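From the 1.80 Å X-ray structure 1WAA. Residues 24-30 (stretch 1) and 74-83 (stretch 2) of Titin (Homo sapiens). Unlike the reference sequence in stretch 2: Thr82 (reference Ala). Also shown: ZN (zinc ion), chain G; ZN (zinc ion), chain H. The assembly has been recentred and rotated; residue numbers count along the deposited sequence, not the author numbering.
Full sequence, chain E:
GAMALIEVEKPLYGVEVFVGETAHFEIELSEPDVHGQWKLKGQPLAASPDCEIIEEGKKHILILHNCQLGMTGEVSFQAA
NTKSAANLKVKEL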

# COMPACT_ATOMS: atom_id res chain seq x y z
N HIS E 24 17.03 15.85 -0.27
CA HIS E 24 16.23 14.66 -0.50
C HIS E 24 17.20 13.56 -0.81
O HIS E 24 18.12 13.77 -1.60
CB HIS E 24 15.32 14.85 -1.72
CG HIS E 24 14.47 16.08 -1.65
ND1 HIS E 24 14.78 17.25 -2.32
CD2 HIS E 24 13.30 16.32 -1.01
CE1 HIS E 24 13.85 18.16 -2.07
NE2 HIS E 24 12.94 17.63 -1.27
N PHE E 25 17.04 12.42 -0.16
CA PHE E 25 17.83 11.23 -0.45
C PHE E 25 16.89 10.15 -1.00
O PHE E 25 15.68 10.11 -0.68
CB PHE E 25 18.51 10.72 0.80
CG PHE E 25 19.65 11.57 1.25
CD1 PHE E 25 20.94 11.31 0.82
CD2 PHE E 25 19.43 12.68 2.08
CE1 PHE E 25 22.02 12.10 1.24
CE2 PHE E 25 20.51 13.48 2.48
CZ PHE E 25 21.79 13.18 2.06
N GLU E 26 17.47 9.27 -1.80
CA GLU E 26 16.68 8.32 -2.57
C GLU E 26 17.45 7.01 -2.69
O GLU E 26 18.61 7.00 -3.09
CB GLU E 26 16.45 8.94 -3.95
CG GLU E 26 15.68 8.07 -4.90
CD GLU E 26 15.59 8.65 -6.28
OE1 GLU E 26 14.67 8.27 -7.02
OE2 GLU E 26 16.43 9.48 -6.65
N ILE E 27 16.80 5.90 -2.33
CA ILE E 27 17.42 4.58 -2.57
C ILE E 27 16.39 3.62 -3.12
O ILE E 27 15.21 3.68 -2.75
CB ILE E 27 18.07 4.01 -1.29
CG1 ILE E 27 18.77 2.68 -1.56
CG2 ILE E 27 17.07 3.85 -0.20
CD1 ILE E 27 19.58 2.20 -0.40
N GLU E 28 16.82 2.73 -4.02
CA GLU E 28 15.91 1.75 -4.61
C GLU E 28 16.34 0.34 -4.26
O GLU E 28 17.50 -0.04 -4.44
CB GLU E 28 15.86 1.92 -6.13
CG GLU E 28 14.66 1.25 -6.78
CD GLU E 28 14.65 1.49 -8.27
OE1 GLU E 28 14.90 0.53 -9.04
OE2 GLU E 28 14.41 2.66 -8.68
N LEU E 29 15.40 -0.46 -3.78
CA LEU E 29 15.71 -1.84 -3.39
C LEU E 29 15.30 -2.78 -4.50
O LEU E 29 14.63 -2.39 -5.44
CB LEU E 29 14.93 -2.19 -2.11
CG LEU E 29 15.60 -1.97 -0.76
CD1 LEU E 29 16.80 -1.00 -0.78
CD2 LEU E 29 14.60 -1.57 0.26
N SER E 30 15.71 -4.04 -4.35
CA SER E 30 15.40 -5.09 -5.33
C SER E 30 13.95 -5.57 -5.23
O SER E 30 13.47 -6.25 -6.14
CB SER E 30 16.37 -6.27 -5.15
OG SER E 30 16.29 -6.74 -3.82
N GLU E 74 27.08 11.55 7.45
CA GLU E 74 26.60 10.37 6.75
C GLU E 74 25.15 10.04 7.03
O GLU E 74 24.72 9.89 8.19
CB GLU E 74 27.47 9.16 7.08
CG GLU E 74 27.03 7.87 6.42
CD GLU E 74 27.76 6.68 7.03
OE1 GLU E 74 28.82 6.27 6.48
OE2 GLU E 74 27.30 6.18 8.09
N VAL E 75 24.41 9.87 5.94
CA VAL E 75 23.05 9.40 5.97
C VAL E 75 23.14 7.93 5.57
O VAL E 75 23.80 7.59 4.59
CB VAL E 75 22.20 10.23 4.97
CG1 VAL E 75 20.85 9.54 4.66
CG2 VAL E 75 22.00 11.66 5.50
N SER E 76 22.51 7.06 6.35
CA SER E 76 22.52 5.64 6.02
C SER E 76 21.11 5.05 6.04
O SER E 76 20.19 5.58 6.68
CB SER E 76 23.48 4.86 6.93
OG SER E 76 23.04 4.88 8.28
N PHE E 77 20.95 3.95 5.31
CA PHE E 77 19.65 3.28 5.22
C PHE E 77 19.91 1.79 5.37
O PHE E 77 20.90 1.29 4.88
CB PHE E 77 19.04 3.56 3.86
CG PHE E 77 17.74 2.82 3.61
CD1 PHE E 77 17.74 1.57 2.96
CD2 PHE E 77 16.51 3.38 4.02
CE1 PHE E 77 16.55 0.90 2.70
CE2 PHE E 77 15.31 2.70 3.79
CZ PHE E 77 15.31 1.47 3.11
N GLN E 78 18.95 1.11 5.96
CA GLN E 78 19.07 -0.35 6.05
C GLN E 78 17.69 -0.98 6.00
O GLN E 78 16.74 -0.49 6.61
CB GLN E 78 19.76 -0.71 7.32
N ALA E 79 17.57 -1.97 5.19
CA ALA E 79 16.35 -2.74 5.07
C ALA E 79 16.73 -4.20 4.96
O ALA E 79 17.34 -4.62 3.97
CB ALA E 79 15.57 -2.33 3.82
N ALA E 80 16.36 -4.95 5.97
CA ALA E 80 16.62 -6.38 6.03
C ALA E 80 18.14 -6.61 5.97
O ALA E 80 18.83 -6.50 6.99
CB ALA E 80 15.93 -7.09 4.86
N ASN E 81 18.62 -6.94 4.78
CA ASN E 81 20.05 -7.25 4.52
C ASN E 81 20.78 -6.13 3.74
O ASN E 81 22.01 -6.09 3.69
CB ASN E 81 20.12 -8.52 3.68
CG ASN E 81 18.87 -8.69 2.80
OD1 ASN E 81 18.04 -9.57 3.03
N THR E 82 20.01 -5.25 3.15
CA THR E 82 20.54 -4.19 2.29
C THR E 82 20.89 -2.93 3.09
O THR E 82 20.09 -2.44 3.89
CB THR E 82 19.48 -3.81 1.28
OG1 THR E 82 18.66 -2.78 1.80
CG2 THR E 82 18.59 -4.97 0.97
N LYS E 83 22.10 -2.42 2.83
CA LYS E 83 22.58 -1.19 3.47
C LYS E 83 23.26 -0.27 2.44
O LYS E 83 23.86 -0.73 1.46
CB LYS E 83 23.55 -1.52 4.63
CG LYS E 83 24.87 -0.72 4.57
CD LYS E 83 25.19 0.07 5.86
CE LYS E 83 24.32 1.33 6.04
NZ LYS E 83 23.06 1.07 6.77
ZN ZN G . 15.85 17.50 -3.81
ZN ZN H . 15.40 8.33 -8.72
O HOH W 1 18.14 17.47 -2.98
O HOH W 2 16.56 6.54 -9.20

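Two strands of one titin chain, 24-29 and 74-79, face each other across a layer of side chains. Their axes come no closer than 9.3 Å, and their N-to-C directions differ by 29°, so they run roughly the same way with a signed crossing angle of -29°. At that spacing the backbones cannot bond to each other, and no hydrogen bond of any kind crosses the contact: this is packing face to face, not pairing edge to edge. The register is regular at first. Phe25 lies opposite Val75, with 8.5 Å from CA to CA, and Ile27 lies opposite Phe77, with 8.2 Å between their CA atoms. At Leu29 the nearest CA is that of Thr82, 7.8 Å from the CA of Leu29, because the second stretch has by then turned back.

That reversal is a type II' turn from Ala79 to Thr82. It is closed by two backbone hydrogen bonds, Ala79 N to Thr82 O and Thr82 N to Ala79 O, each 2.9 Å long. Ala80 takes the first inner position with phi 60° and psi -99°, a conformation more usual for glycine. Thr82 OG1 also donates to Ala79 O, at 3.1 Å, adding a side-chain tie to the same carbonyl.

The first rule for a designer is alternation. Phe25, Ile27 and Leu29 direct their CA-to-CB bonds toward the other stretch, as do Val75, Phe77 and Ala79 from their side. The alternate residues, His24, Glu26 and Glu28 on one strand and Glu74, Ser76 and Gln78 on the other, make no contact with the partner stretch. His24 ND1 binds one zinc ion at 1.9 Å, and Glu26 binds the other, with OE1 at 1.9 Å and OE2 at 2.6 Å from ZN. Lys83, whose CA-to-CB bond points away, donates across the hairpin from NZ to Phe77 O at 2.9 Å.

The second rule is that each aromatic ring receives an aliphatic group over one face, and the two pairs do this with roles exchanged. Val75 CG2 sits 4.1 Å from the centroid of the Phe25 ring, 27° off the normal, and approaches Phe25 CZ to 3.8 Å. Across the next pair the aromatic belongs to stretch 2: Ile27 CG2 lies 4.0 Å from the centroid of the Phe77 ring and only 13° off its normal, a more nearly centred CH-pi contact. The other branch of the same isoleucine touches the ring too, with Ile27 CD1 3.9 Å from Phe77 CD1.

Leu29 closes the row. It has the largest area covered by the opposing stretch, and its chi angles, -92° and 18°, lie between the usual wells. Leu29 CD1 and CD2 both lie 4.0 Å from Phe77 CE1, CD1 obliquely to that ring; CD2 also packs against Ala79 CB at 3.8 Å, and CD1 lies 3.6 Å from Thr82 OG1. Thr82, an alanine in the reference sequence, thus presents a hydroxyl to this methyl, but the hydroxyl's hydrogen bond goes to Ala79 O.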